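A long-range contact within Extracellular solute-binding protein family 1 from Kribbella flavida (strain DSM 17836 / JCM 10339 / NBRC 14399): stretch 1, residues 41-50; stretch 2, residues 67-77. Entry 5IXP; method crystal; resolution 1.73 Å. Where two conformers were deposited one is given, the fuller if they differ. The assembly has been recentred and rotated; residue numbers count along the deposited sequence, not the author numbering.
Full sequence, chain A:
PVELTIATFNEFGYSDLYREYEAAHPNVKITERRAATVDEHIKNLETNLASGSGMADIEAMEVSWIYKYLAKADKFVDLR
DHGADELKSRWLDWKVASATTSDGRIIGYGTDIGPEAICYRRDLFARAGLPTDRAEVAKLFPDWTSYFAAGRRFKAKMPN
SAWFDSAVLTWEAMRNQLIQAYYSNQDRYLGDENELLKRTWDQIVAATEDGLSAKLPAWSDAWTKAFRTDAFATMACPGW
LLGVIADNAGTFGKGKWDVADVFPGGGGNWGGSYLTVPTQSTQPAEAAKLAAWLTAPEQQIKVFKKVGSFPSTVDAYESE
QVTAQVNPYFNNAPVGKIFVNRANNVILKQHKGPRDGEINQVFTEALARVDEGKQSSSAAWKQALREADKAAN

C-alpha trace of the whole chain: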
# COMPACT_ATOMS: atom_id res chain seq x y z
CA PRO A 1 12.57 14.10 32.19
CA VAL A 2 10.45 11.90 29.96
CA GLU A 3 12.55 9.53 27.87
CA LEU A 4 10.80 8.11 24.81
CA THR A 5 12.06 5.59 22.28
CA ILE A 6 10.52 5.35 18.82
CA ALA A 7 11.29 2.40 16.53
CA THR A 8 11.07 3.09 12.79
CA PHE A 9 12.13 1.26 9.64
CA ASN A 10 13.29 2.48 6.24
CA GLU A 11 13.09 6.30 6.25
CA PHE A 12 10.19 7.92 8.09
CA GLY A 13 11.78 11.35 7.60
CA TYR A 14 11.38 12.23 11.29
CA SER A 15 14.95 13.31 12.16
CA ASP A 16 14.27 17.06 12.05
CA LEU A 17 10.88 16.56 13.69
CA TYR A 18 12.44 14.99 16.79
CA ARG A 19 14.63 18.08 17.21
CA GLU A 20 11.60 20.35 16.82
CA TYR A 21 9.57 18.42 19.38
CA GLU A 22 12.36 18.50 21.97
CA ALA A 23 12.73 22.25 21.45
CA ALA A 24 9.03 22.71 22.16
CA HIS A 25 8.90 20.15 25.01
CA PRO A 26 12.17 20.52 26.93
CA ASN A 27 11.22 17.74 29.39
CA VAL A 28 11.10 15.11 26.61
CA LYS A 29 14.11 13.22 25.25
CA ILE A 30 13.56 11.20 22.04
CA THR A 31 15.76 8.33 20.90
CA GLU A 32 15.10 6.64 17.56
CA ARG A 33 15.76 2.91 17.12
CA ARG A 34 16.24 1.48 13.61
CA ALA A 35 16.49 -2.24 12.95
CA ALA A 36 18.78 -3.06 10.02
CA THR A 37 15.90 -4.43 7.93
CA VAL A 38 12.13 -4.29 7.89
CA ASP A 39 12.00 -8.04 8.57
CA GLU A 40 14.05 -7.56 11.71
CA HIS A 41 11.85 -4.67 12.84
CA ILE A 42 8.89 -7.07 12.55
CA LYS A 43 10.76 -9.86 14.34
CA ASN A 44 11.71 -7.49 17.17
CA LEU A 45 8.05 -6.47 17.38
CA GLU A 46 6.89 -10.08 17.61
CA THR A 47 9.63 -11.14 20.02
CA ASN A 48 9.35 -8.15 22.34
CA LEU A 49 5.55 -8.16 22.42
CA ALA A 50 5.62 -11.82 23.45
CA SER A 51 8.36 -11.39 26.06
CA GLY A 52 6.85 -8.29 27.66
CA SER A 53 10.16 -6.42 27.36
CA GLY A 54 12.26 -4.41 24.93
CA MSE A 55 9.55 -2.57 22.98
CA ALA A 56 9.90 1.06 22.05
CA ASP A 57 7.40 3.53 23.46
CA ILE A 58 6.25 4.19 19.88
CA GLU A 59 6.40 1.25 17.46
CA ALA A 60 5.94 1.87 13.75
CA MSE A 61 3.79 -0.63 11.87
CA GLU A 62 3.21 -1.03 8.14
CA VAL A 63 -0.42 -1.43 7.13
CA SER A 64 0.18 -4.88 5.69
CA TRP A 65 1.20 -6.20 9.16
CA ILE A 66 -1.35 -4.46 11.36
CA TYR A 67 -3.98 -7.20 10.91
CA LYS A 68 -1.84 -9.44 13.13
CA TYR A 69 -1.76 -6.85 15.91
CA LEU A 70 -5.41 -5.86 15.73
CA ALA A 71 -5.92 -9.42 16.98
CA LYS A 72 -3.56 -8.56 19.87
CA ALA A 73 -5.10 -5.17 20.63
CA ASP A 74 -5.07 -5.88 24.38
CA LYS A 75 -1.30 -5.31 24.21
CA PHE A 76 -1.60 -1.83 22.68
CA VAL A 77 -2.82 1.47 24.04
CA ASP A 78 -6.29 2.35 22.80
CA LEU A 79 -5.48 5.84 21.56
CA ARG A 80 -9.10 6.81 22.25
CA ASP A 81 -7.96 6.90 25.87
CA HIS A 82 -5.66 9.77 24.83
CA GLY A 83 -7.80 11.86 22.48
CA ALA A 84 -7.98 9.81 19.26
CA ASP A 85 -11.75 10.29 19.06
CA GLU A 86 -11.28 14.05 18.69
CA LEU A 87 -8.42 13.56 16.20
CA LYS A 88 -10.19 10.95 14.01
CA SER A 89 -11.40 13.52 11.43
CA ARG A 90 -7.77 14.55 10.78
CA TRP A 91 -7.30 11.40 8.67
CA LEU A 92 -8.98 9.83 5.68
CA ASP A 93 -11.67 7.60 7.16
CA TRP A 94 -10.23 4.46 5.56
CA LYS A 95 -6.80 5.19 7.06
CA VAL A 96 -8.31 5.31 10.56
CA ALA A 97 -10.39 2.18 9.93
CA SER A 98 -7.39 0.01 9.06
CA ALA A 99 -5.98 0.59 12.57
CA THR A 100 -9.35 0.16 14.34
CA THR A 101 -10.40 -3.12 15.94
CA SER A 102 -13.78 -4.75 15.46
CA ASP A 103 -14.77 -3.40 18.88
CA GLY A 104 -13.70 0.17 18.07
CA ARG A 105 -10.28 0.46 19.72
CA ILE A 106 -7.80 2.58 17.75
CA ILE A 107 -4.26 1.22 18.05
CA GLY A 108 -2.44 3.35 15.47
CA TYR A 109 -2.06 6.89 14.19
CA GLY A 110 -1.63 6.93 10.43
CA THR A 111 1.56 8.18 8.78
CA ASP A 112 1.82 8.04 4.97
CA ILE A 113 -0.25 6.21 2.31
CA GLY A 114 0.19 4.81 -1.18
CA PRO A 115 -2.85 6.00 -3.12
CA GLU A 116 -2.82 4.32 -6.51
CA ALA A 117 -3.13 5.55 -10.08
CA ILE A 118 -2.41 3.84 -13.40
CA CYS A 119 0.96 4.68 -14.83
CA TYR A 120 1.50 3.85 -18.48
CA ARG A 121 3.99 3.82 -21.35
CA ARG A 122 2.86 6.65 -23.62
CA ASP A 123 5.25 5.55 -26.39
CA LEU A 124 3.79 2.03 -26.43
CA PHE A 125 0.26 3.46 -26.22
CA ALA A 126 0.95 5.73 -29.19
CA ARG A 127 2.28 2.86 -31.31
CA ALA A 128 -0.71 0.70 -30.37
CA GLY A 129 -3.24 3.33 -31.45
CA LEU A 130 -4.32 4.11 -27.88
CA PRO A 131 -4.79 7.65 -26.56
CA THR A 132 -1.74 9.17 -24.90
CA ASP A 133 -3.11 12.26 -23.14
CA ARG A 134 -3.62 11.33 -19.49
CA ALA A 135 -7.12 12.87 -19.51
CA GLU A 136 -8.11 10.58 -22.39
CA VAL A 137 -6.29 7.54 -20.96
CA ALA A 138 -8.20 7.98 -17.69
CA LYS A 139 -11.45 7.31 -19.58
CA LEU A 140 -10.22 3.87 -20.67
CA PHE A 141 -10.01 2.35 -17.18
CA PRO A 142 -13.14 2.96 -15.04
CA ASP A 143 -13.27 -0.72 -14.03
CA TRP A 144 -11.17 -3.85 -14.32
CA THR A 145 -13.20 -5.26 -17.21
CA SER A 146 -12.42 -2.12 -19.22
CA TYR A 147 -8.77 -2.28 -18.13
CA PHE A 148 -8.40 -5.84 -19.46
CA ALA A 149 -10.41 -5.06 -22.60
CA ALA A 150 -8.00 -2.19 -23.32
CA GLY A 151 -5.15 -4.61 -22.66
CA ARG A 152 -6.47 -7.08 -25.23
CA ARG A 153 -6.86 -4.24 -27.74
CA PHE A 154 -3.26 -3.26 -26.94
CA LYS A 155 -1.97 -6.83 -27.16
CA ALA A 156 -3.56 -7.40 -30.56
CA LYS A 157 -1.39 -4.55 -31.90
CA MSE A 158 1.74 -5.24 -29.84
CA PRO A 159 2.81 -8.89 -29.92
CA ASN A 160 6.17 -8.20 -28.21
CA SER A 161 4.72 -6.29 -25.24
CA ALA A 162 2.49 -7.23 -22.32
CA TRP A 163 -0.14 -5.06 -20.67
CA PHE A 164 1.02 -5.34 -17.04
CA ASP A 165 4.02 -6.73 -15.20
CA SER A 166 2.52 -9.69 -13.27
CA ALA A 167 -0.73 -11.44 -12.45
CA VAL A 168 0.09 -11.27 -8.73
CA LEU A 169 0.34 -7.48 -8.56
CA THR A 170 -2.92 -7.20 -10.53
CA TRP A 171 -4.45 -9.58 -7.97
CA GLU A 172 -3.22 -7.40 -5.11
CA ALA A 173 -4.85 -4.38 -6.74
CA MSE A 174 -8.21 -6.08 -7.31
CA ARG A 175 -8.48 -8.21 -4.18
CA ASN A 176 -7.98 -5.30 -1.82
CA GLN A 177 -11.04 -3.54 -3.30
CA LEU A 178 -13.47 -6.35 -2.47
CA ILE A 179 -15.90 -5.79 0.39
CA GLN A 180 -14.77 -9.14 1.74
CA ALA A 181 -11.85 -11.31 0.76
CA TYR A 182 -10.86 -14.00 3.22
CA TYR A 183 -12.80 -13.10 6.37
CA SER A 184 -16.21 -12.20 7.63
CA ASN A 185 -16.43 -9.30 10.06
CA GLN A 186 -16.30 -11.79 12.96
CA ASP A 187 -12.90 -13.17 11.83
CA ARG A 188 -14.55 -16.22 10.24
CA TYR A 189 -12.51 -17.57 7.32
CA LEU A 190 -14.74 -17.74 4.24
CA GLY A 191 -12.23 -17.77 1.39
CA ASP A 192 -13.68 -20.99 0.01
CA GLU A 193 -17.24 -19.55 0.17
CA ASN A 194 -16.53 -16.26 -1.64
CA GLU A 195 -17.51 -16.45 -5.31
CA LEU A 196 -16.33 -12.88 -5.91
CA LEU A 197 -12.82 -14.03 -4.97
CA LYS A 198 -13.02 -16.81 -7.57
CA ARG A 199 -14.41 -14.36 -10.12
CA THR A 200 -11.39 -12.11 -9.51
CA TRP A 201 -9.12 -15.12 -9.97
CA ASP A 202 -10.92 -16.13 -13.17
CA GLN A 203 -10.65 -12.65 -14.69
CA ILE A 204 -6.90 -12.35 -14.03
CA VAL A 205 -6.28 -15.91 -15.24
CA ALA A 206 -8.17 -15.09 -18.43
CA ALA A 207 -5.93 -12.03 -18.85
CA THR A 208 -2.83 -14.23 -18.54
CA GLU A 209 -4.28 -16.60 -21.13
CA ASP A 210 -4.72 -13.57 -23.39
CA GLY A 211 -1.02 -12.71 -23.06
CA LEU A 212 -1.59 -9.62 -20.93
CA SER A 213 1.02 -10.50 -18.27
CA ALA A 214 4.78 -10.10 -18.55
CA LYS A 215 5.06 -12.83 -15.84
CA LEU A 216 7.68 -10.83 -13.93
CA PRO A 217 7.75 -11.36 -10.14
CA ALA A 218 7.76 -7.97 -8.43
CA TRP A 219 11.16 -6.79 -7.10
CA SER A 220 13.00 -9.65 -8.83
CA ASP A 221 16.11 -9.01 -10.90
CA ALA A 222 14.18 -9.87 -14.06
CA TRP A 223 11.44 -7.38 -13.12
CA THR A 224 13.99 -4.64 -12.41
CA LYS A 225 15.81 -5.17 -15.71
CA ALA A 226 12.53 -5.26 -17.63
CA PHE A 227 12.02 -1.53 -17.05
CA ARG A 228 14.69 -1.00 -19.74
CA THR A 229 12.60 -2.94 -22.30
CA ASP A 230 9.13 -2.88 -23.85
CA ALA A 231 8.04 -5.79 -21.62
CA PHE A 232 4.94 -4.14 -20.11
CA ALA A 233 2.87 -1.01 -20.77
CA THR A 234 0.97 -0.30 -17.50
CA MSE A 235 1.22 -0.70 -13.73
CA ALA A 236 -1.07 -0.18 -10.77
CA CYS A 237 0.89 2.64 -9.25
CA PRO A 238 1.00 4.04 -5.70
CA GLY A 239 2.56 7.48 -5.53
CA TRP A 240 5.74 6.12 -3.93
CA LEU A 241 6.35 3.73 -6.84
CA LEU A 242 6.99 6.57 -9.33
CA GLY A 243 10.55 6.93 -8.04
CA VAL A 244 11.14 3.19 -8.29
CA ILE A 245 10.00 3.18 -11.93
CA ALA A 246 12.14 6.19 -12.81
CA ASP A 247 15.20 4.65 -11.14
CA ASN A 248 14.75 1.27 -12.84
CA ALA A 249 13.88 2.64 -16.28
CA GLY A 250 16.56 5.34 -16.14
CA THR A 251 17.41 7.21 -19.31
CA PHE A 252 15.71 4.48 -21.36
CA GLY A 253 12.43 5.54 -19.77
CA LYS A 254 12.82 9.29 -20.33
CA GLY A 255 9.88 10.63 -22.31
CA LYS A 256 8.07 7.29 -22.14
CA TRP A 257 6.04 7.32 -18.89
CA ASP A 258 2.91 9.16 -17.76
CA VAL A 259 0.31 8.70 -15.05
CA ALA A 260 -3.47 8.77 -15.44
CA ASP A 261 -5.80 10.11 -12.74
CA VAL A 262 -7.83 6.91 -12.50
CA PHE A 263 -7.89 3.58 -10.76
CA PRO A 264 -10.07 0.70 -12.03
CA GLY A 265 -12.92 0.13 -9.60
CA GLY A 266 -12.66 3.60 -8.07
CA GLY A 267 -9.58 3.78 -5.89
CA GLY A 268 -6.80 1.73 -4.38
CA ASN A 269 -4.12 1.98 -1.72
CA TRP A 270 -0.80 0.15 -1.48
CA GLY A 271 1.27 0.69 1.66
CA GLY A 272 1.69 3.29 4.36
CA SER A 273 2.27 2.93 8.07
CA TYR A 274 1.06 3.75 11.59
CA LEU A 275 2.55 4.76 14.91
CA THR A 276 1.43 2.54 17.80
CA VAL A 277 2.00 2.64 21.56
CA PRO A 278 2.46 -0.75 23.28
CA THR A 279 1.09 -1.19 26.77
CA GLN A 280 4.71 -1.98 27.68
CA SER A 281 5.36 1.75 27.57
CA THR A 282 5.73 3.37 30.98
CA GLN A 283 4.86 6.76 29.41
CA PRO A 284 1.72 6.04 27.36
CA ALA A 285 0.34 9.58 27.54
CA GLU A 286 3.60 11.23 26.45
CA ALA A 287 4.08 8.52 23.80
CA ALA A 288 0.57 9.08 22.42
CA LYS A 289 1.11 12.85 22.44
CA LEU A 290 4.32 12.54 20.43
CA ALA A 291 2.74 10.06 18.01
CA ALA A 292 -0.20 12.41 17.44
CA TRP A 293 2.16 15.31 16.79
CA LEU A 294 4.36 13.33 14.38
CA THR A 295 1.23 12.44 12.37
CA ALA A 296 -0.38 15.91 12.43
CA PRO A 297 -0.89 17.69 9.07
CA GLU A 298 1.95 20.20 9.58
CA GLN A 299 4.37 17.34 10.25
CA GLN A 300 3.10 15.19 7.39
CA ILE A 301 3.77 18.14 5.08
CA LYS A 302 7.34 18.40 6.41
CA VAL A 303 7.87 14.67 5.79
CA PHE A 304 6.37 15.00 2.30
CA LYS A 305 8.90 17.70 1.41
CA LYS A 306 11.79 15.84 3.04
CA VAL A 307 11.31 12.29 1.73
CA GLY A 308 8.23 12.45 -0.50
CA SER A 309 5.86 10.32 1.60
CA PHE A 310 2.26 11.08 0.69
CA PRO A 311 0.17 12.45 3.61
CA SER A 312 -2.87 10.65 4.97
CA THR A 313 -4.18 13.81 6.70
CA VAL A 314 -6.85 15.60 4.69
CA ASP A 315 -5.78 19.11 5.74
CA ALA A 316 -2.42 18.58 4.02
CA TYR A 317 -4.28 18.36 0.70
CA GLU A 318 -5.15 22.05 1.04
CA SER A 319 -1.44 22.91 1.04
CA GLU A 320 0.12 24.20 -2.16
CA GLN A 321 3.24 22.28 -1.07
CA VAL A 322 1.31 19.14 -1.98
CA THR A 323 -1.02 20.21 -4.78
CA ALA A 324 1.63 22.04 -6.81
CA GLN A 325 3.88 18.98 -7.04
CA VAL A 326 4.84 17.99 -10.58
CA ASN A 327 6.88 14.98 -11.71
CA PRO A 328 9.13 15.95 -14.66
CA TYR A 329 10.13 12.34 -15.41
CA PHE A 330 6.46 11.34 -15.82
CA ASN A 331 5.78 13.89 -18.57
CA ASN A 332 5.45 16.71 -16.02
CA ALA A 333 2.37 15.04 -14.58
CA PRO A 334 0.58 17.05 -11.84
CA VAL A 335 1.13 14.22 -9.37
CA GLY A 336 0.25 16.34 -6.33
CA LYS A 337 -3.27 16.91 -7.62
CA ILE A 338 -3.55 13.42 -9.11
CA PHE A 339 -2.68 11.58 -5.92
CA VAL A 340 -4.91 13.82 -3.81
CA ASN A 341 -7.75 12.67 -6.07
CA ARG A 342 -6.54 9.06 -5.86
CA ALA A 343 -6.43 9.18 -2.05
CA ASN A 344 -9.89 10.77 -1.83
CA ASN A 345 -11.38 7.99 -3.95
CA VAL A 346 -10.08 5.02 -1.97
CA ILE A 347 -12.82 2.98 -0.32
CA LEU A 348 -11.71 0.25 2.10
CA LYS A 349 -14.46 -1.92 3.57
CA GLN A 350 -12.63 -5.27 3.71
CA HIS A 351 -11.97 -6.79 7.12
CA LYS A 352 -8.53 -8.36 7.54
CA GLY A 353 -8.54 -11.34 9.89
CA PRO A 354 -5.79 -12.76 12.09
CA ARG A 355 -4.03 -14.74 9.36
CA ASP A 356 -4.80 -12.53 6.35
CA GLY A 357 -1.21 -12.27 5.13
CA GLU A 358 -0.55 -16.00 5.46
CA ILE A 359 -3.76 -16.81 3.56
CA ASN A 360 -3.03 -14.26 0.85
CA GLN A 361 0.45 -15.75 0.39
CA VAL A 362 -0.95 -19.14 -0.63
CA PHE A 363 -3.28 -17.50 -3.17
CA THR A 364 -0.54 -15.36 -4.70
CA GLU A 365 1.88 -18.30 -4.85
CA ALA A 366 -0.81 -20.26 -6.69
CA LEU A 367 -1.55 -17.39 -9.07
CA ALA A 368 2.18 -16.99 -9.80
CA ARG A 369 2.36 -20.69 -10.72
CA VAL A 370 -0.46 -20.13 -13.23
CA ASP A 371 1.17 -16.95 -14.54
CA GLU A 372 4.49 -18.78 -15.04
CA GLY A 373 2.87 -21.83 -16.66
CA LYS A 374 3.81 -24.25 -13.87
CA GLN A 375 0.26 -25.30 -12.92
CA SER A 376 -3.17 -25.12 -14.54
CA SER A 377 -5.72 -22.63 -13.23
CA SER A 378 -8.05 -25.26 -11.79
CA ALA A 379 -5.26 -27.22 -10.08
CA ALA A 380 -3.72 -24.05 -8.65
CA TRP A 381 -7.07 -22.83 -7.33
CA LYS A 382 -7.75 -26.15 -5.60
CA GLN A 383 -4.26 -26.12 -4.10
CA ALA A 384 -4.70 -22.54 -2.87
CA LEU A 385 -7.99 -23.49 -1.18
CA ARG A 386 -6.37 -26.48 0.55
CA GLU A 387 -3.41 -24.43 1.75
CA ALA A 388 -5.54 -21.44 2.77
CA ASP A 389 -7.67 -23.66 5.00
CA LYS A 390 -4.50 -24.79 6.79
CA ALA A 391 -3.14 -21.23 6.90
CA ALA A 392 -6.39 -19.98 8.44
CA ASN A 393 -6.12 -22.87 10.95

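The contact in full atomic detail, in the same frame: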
# COMPACT_ATOMS: atom_id res chain seq x y z
N HIS A 41 12.78 -5.50 12.08
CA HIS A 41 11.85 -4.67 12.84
C HIS A 41 10.61 -5.47 13.24
O HIS A 41 10.18 -5.44 14.39
CB HIS A 41 11.47 -3.44 12.02
CG HIS A 41 10.46 -2.57 12.68
ND1 HIS A 41 10.81 -1.51 13.50
CD2 HIS A 41 9.10 -2.60 12.65
CE1 HIS A 41 9.71 -0.93 13.94
NE2 HIS A 41 8.66 -1.57 13.45
N ILE A 42 10.05 -6.21 12.28
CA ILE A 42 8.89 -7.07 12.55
C ILE A 42 9.24 -8.13 13.59
O ILE A 42 8.47 -8.38 14.53
CB ILE A 42 8.41 -7.74 11.25
CG1 ILE A 42 7.80 -6.73 10.30
CG2 ILE A 42 7.44 -8.87 11.57
CD1 ILE A 42 7.72 -7.27 8.91
N LYS A 43 10.37 -8.81 13.40
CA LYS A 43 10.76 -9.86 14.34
C LYS A 43 10.96 -9.30 15.75
O LYS A 43 10.56 -9.94 16.73
CB LYS A 43 12.04 -10.55 13.86
CG LYS A 43 11.83 -11.54 12.73
CD LYS A 43 13.06 -12.40 12.56
CE LYS A 43 13.60 -12.30 11.15
NZ LYS A 43 12.63 -12.83 10.15
N ASN A 44 11.57 -8.12 15.86
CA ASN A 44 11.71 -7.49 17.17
C ASN A 44 10.34 -7.25 17.78
O ASN A 44 10.11 -7.50 18.96
CB ASN A 44 12.45 -6.16 17.07
CG ASN A 44 13.88 -6.33 16.66
OD1 ASN A 44 14.46 -7.40 16.80
ND2 ASN A 44 14.48 -5.25 16.17
N LEU A 45 9.43 -6.69 16.97
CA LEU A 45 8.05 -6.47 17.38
C LEU A 45 7.44 -7.73 17.96
O LEU A 45 6.97 -7.75 19.10
CB LEU A 45 7.26 -6.00 16.16
CG LEU A 45 6.11 -5.02 16.27
CD1 LEU A 45 6.49 -3.88 17.19
CD2 LEU A 45 5.81 -4.51 14.88
N GLU A 46 7.48 -8.82 17.18
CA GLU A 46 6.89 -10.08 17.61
C GLU A 46 7.56 -10.59 18.88
O GLU A 46 6.89 -10.99 19.84
CB GLU A 46 7.00 -11.12 16.50
CG GLU A 46 6.33 -10.74 15.22
CD GLU A 46 6.44 -11.82 14.17
OE1 GLU A 46 7.18 -12.80 14.40
OE2 GLU A 46 5.79 -11.69 13.11
N THR A 47 8.90 -10.58 18.89
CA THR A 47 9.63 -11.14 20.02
C THR A 47 9.41 -10.33 21.29
O THR A 47 9.22 -10.91 22.37
CB THR A 47 11.12 -11.20 19.68
OG1 THR A 47 11.32 -12.08 18.57
CG2 THR A 47 11.91 -11.70 20.88
N ASN A 48 9.44 -9.01 21.17
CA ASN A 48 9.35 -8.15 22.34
C ASN A 48 7.92 -8.09 22.87
O ASN A 48 7.71 -8.03 24.09
CB ASN A 48 9.86 -6.75 22.00
CG ASN A 48 11.33 -6.75 21.67
OD1 ASN A 48 12.04 -7.71 21.99
ND2 ASN A 48 11.81 -5.69 21.03
N LEU A 49 6.94 -8.11 21.97
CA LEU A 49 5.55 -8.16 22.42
C LEU A 49 5.29 -9.43 23.22
O LEU A 49 4.63 -9.39 24.26
CB LEU A 49 4.59 -8.07 21.22
CG LEU A 49 3.12 -7.79 21.52
CD1 LEU A 49 2.93 -6.43 22.19
CD2 LEU A 49 2.26 -7.88 20.26
N ALA A 50 5.84 -10.56 22.76
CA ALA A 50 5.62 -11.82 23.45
C ALA A 50 6.40 -11.91 24.76
O ALA A 50 5.94 -12.55 25.72
CB ALA A 50 5.99 -12.99 22.54
N TYR A 67 -2.94 -6.20 10.66
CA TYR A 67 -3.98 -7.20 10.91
C TYR A 67 -3.59 -8.13 12.05
O TYR A 67 -4.42 -8.50 12.88
CB TYR A 67 -4.26 -8.01 9.63
CG TYR A 67 -3.17 -9.02 9.28
CD1 TYR A 67 -2.11 -8.67 8.46
CD2 TYR A 67 -3.20 -10.32 9.78
CE1 TYR A 67 -1.11 -9.58 8.14
CE2 TYR A 67 -2.20 -11.24 9.48
CZ TYR A 67 -1.16 -10.86 8.66
OH TYR A 67 -0.16 -11.76 8.34
N LYS A 68 -2.31 -8.51 12.11
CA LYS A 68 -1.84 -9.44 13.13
C LYS A 68 -1.91 -8.81 14.52
O LYS A 68 -2.12 -9.51 15.51
CB LYS A 68 -0.41 -9.88 12.80
CG LYS A 68 0.22 -10.81 13.82
CD LYS A 68 1.35 -11.63 13.20
CE LYS A 68 2.20 -12.32 14.27
NZ LYS A 68 3.38 -13.03 13.71
N TYR A 69 -1.78 -7.49 14.61
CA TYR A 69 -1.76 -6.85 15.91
C TYR A 69 -3.11 -6.29 16.32
O TYR A 69 -3.34 -6.09 17.52
CB TYR A 69 -0.66 -5.79 15.94
CG TYR A 69 0.65 -6.50 15.75
CD1 TYR A 69 1.23 -7.21 16.79
CD2 TYR A 69 1.26 -6.55 14.51
CE1 TYR A 69 2.41 -7.92 16.62
CE2 TYR A 69 2.44 -7.26 14.32
CZ TYR A 69 3.00 -7.93 15.39
OH TYR A 69 4.16 -8.63 15.20
N LEU A 70 -4.02 -6.08 15.36
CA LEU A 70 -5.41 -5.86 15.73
C LEU A 70 -5.94 -7.03 16.55
O LEU A 70 -6.70 -6.85 17.50
CB LEU A 70 -6.27 -5.64 14.48
CG LEU A 70 -6.04 -4.34 13.70
CD1 LEU A 70 -6.75 -4.37 12.34
CD2 LEU A 70 -6.50 -3.13 14.50
N ALA A 71 -5.51 -8.25 16.21
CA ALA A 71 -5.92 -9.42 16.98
C ALA A 71 -5.27 -9.46 18.35
O ALA A 71 -5.71 -10.24 19.21
CB ALA A 71 -5.61 -10.70 16.20
N LYS A 72 -4.23 -8.66 18.58
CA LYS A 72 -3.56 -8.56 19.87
C LYS A 72 -3.76 -7.19 20.50
O LYS A 72 -2.89 -6.69 21.20
CB LYS A 72 -2.07 -8.86 19.72
CG LYS A 72 -1.77 -10.25 19.22
CD LYS A 72 -0.29 -10.43 18.97
CE LYS A 72 0.06 -11.89 18.77
NZ LYS A 72 -0.28 -12.70 19.98
N ALA A 73 -4.92 -6.57 20.25
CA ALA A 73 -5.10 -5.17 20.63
C ALA A 73 -5.01 -4.95 22.13
O ALA A 73 -4.74 -3.82 22.56
CB ALA A 73 -6.43 -4.65 20.11
N ASP A 74 -5.22 -6.00 22.94
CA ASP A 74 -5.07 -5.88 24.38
C ASP A 74 -3.68 -5.40 24.76
O ASP A 74 -3.49 -4.81 25.83
CB ASP A 74 -5.35 -7.23 25.07
CG ASP A 74 -6.82 -7.49 25.30
OD1 ASP A 74 -7.66 -6.77 24.72
OD2 ASP A 74 -7.14 -8.42 26.08
N LYS A 75 -2.68 -5.65 23.92
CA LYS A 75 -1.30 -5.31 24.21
C LYS A 75 -0.91 -3.93 23.71
O LYS A 75 0.26 -3.56 23.82
CB LYS A 75 -0.38 -6.37 23.63
CG LYS A 75 -0.70 -7.74 24.18
CD LYS A 75 0.41 -8.72 23.95
CE LYS A 75 0.00 -10.08 24.46
NZ LYS A 75 1.12 -11.04 24.29
N PHE A 76 -1.86 -3.17 23.18
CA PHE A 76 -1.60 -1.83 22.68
C PHE A 76 -2.51 -0.83 23.36
O PHE A 76 -3.64 -1.15 23.75
CB PHE A 76 -1.77 -1.76 21.16
CG PHE A 76 -0.73 -2.54 20.43
CD1 PHE A 76 -0.89 -3.89 20.19
CD2 PHE A 76 0.44 -1.92 20.00
CE1 PHE A 76 0.08 -4.62 19.52
CE2 PHE A 76 1.41 -2.64 19.33
CZ PHE A 76 1.23 -3.99 19.09
N VAL A 77 -2.00 0.39 23.53
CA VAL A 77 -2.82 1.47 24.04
C VAL A 77 -3.94 1.76 23.05
O VAL A 77 -3.71 1.91 21.85
CB VAL A 77 -1.95 2.71 24.28
CG1 VAL A 77 -2.83 3.94 24.56
CG2 VAL A 77 -0.99 2.46 25.44
O HOH W 1 4.13 -9.89 12.89
O HOH W 2 2.74 -10.07 25.83

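Stretch 1 is helix and meets stretch 2 along one side. The main bump is Leu49. It is buried, its CA-to-CB bond points toward stretch 2, and it loses more surface to the contact than any other residue here. The hollow that receives it is made by Tyr69, Lys72, Lys75 and Phe76. Stretch 2 leaves its own helix and bends through a type I turn from Leu70 to Ala73, then a short 3-10 segment, and these four side chains gather round one leucine.

Both methyls of Leu49 enter the hollow and both approach the Phe76 ring. Leu49 CD2 lies 3.6 Å from Tyr69 CE1, at the edge of that ring and near its plane. Leu49 CD2 is 3.8 Å from Lys72 CD and 4.0 Å from Phe76 CE1. Leu49 CD1 packs against the start of the Lys75 side chain, 3.6 Å from Lys75 CB. Both lysines thus offer aliphatic carbon to the leucine.

Tyr69 is the bump in the other direction. Its ring reaches the helix, with the hydroxyl among Ile42, Leu45 and Glu46. Glu46 CG sits 3.0 Å from Tyr69 OH, a tight fit at the ring edge. Leu45 adds a looser apolar contact, with Leu45 CG 4.3 Å from Tyr69 CZ.

Polar links flank this packing. The Glu46 CA-to-CB bond points sideways, but the side-chain end comes nearer. There Glu46 OE2 forms a salt bridge with Lys68 NZ at 2.8 Å; the hydrogen bond within it is weak. Lys68 spans the gap with an extended chain, all four chi angles t. Water 1 donates to Glu46 OE2 at 2.5 Å and lies 2.6 Å from Tyr69 OH. Water 2 donates to Leu49 O at 2.5 Å and accepts from Lys75 NZ at 2.4 Å, tying Lys75 to the helix backbone.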